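Local structure of Alpha/beta hydrolase (Xanthomonas campestris pv. campestris, 2QJW) at residues 75-80 / 167-172. The protein is a putative hydrolase of the alpha/beta superfamily whose substrate is not known. Sequence-based numbering, arbitrary orientation.
Sequences PVVLAG and RAFAEL
The ring of F169 meets V77 with its edge: CG1 of V77 lies near the ring plane, 4.0 Å from CE1 of F169. A79 reaches the same ring atom obliquely, with its CB 4.1 Å from CE1 of F169. One corner of the phenyl group therefore touches two residues of strand 76-81. F101 of the adjacent strand 99-103 also meets the ring, the two planes inclined at about 45°. C7 of strand 6-10 and L25 and V28 of helix 20-31 also pack on F169.

With chi1 at -172°, the ring of F169 swings away from its own backbone N and reaches from the helix toward the sheet. V77 comes to it from the opposite direction. Its CG1 is the methyl group that makes the contact.

The contact joins a central strand of the parallel sheet to the C-terminal helix 162-174, as expected for an alpha/beta-hydrolase fold. V77 and A79 alternate with L78, whose CB points to the other side of the sheet. The same strand leads through G80 into what is probably the nucleophile elbow.

All three touching side chains are buried, and the contact across the segments is apolar. The CA atoms of A79 and F169 are 8.7 Å apart, a gap bridged mainly by the phenyl ring. L172 also points its CB toward the strand, but CD2 of L172 stays 4.7 Å from CG1 of V77. On the helix, R167 forms a salt bridge through NE with E171 of the second subunit.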
ATOM      1  N   PRO A  75      18.035 -17.017  -7.185  1.00  9.92           N
ATOM      2  CA  PRO A  75      17.116 -16.457  -6.189  1.00 11.59           C
ATOM      3  C   PRO A  75      15.673 -16.872  -6.475  1.00 11.27           C
ATOM      4  O   PRO A  75      15.258 -17.077  -7.627  1.00 12.66           O
ATOM      5  CB  PRO A  75      17.255 -14.950  -6.355  1.00 12.45           C
ATOM      6  CG  PRO A  75      18.602 -14.768  -7.074  1.00 14.18           C
ATOM      7  CD  PRO A  75      18.696 -15.963  -7.971  1.00 12.19           C
ATOM      8  N   VAL A  76      14.933 -16.948  -5.370  1.00 10.46           N
ATOM      9  CA  VAL A  76      13.504 -17.316  -5.404  1.00 10.13           C
ATOM     10  C   VAL A  76      12.688 -16.322  -4.599  1.00  9.72           C
ATOM     11  O   VAL A  76      12.990 -16.037  -3.444  1.00 11.46           O
ATOM     12  CB  VAL A  76      13.283 -18.697  -4.822  1.00 11.61           C
ATOM     13  CG1 VAL A  76      11.778 -19.041  -4.812  1.00 15.63           C
ATOM     14  CG2 VAL A  76      14.091 -19.735  -5.629  1.00 13.59           C
ATOM     15  N   VAL A  77      11.603 -15.867  -5.226  1.00 10.83           N
ATOM     16  CA  VAL A  77      10.539 -15.095  -4.583  1.00  9.52           C
ATOM     17  C   VAL A  77       9.308 -15.990  -4.453  1.00  9.24           C
ATOM     18  O   VAL A  77       8.907 -16.647  -5.445  1.00 11.15           O
ATOM     19  CB  VAL A  77      10.205 -13.811  -5.378  1.00  8.58           C
ATOM     20  CG1 VAL A  77       8.970 -13.132  -4.883  1.00 11.57           C
ATOM     21  CG2 VAL A  77      11.427 -12.874  -5.357  1.00 10.65           C
ATOM     22  N   LEU A  78       8.734 -16.045  -3.234  1.00  9.59           N
ATOM     23  CA  LEU A  78       7.505 -16.820  -3.004  1.00  9.39           C
ATOM     24  C   LEU A  78       6.359 -15.866  -2.847  1.00 10.14           C
ATOM     25  O   LEU A  78       6.459 -14.813  -2.219  1.00  9.79           O
ATOM     26  CB  LEU A  78       7.622 -17.645  -1.744  1.00 11.50           C
ATOM     27  CG  LEU A  78       8.796 -18.621  -1.751  1.00 12.70           C
ATOM     28  CD1 LEU A  78       8.850 -19.352  -0.411  1.00 12.30           C
ATOM     29  CD2 LEU A  78       8.700 -19.609  -2.889  1.00 12.10           C
ATOM     30  N   ALA A  79       5.232 -16.208  -3.478  1.00 10.06           N
ATOM     31  CA  ALA A  79       4.034 -15.362  -3.416  1.00  9.32           C
ATOM     32  C   ALA A  79       2.860 -16.237  -3.341  1.00 10.04           C
ATOM     33  O   ALA A  79       2.904 -17.408  -3.755  1.00 10.85           O
ATOM     34  CB  ALA A  79       3.922 -14.516  -4.630  1.00  9.83           C
ATOM     35  N   GLY A  80       1.757 -15.699  -2.865  1.00 10.90           N
ATOM     36  CA  GLY A  80       0.536 -16.470  -2.841  1.00 12.91           C
ATOM     37  C   GLY A  80      -0.684 -15.649  -2.556  1.00 11.35           C
ATOM     38  O   GLY A  80      -0.624 -14.439  -2.373  1.00 10.25           O
ATOM     39  N   ARG A 167       0.455  -4.511  -9.235  1.00  9.99           N
ATOM     40  CA  ARG A 167       1.353  -3.405  -9.131  1.00 13.31           C
ATOM     41  C   ARG A 167       2.189  -3.514  -7.849  1.00 11.02           C
ATOM     42  O   ARG A 167       3.381  -3.172  -7.864  1.00 11.99           O
ATOM     43  CB  ARG A 167       0.584  -2.078  -9.193  1.00 14.61           C
ATOM     44  CG  ARG A 167       0.283  -1.655 -10.594  1.00 25.30           C
ATOM     45  CD  ARG A 167      -0.362  -0.301 -10.602  1.00 35.70           C
ATOM     46  NE  ARG A 167      -1.752  -0.404 -10.191  1.00 43.06           N
ATOM     47  CZ  ARG A 167      -2.780  -0.606 -11.014  1.00 45.70           C
ATOM     48  NH1 ARG A 167      -2.618  -0.796 -12.323  1.00 46.89           N
ATOM     49  NH2 ARG A 167      -3.994  -0.660 -10.491  1.00 47.56           N
ATOM     50  N   ALA A 168       1.581  -3.935  -6.721  1.00 10.33           N
ATOM     51  CA  ALA A 168       2.330  -4.083  -5.465  1.00 11.06           C
ATOM     52  C   ALA A 168       3.391  -5.169  -5.669  1.00 11.30           C
ATOM     53  O   ALA A 168       4.498  -5.032  -5.206  1.00 10.33           O
ATOM     54  CB  ALA A 168       1.412  -4.432  -4.295  1.00  9.73           C
ATOM     55  N   PHE A 169       3.038  -6.272  -6.335  1.00 10.07           N
ATOM     56  CA  PHE A 169       4.028  -7.302  -6.590  1.00  8.19           C
ATOM     57  C   PHE A 169       5.172  -6.794  -7.475  1.00  8.48           C
ATOM     58  O   PHE A 169       6.356  -7.094  -7.234  1.00 10.83           O
ATOM     59  CB  PHE A 169       3.353  -8.517  -7.234  1.00  9.62           C
ATOM     60  CG  PHE A 169       4.233  -9.730  -7.372  1.00  9.20           C
ATOM     61  CD1 PHE A 169       4.977 -10.201  -6.319  1.00 10.90           C
ATOM     62  CD2 PHE A 169       4.196 -10.454  -8.559  1.00 10.78           C
ATOM     63  CE1 PHE A 169       5.752 -11.342  -6.498  1.00 12.05           C
ATOM     64  CE2 PHE A 169       4.975 -11.597  -8.717  1.00 10.26           C
ATOM     65  CZ  PHE A 169       5.722 -12.004  -7.718  1.00 10.14           C
ATOM     66  N   ALA A 170       4.827  -6.057  -8.518  1.00  9.45           N
ATOM     67  CA  ALA A 170       5.827  -5.475  -9.368  1.00 11.53           C
ATOM     68  C   ALA A 170       6.769  -4.601  -8.597  1.00 10.28           C
ATOM     69  O   ALA A 170       7.978  -4.591  -8.832  1.00 11.40           O
ATOM     70  CB  ALA A 170       5.098  -4.635 -10.487  1.00  9.86           C
ATOM     71  N   GLU A 171       6.238  -3.791  -7.706  0.50  8.93           N
ATOM     72  CA  GLU A 171       7.054  -2.915  -6.893  0.50  9.58           C
ATOM     73  C   GLU A 171       8.025  -3.663  -6.000  0.50 10.61           C
ATOM     74  O   GLU A 171       9.170  -3.198  -5.742  0.50 11.89           O
ATOM     75  CB  GLU A 171       6.155  -2.039  -6.049  0.50 11.80           C
ATOM     76  CG  GLU A 171       5.505  -0.950  -6.865  0.50 10.94           C
ATOM     77  CD  GLU A 171       4.260  -0.377  -6.215  0.50 20.28           C
ATOM     78  OE1 GLU A 171       3.959  -0.700  -5.036  0.50 16.37           O
ATOM     79  OE2 GLU A 171       3.567   0.392  -6.911  0.50 22.92           O
ATOM     80  N   LEU A 172       7.565  -4.811  -5.498  1.00 10.31           N
ATOM     81  CA  LEU A 172       8.430  -5.686  -4.715  1.00 10.63           C
ATOM     82  C   LEU A 172       9.522  -6.228  -5.617  1.00 11.37           C
ATOM     83  O   LEU A 172      10.715  -6.083  -5.264  1.00 11.61           O
ATOM     84  CB  LEU A 172       7.667  -6.852  -4.106  1.00 11.57           C
ATOM     85  CG  LEU A 172       8.542  -7.807  -3.303  1.00 11.61           C
ATOM     86  CD1 LEU A 172       9.120  -7.196  -2.058  1.00 11.75           C
ATOM     87  CD2 LEU A 172       7.709  -9.023  -2.942  1.00 10.19           C
TER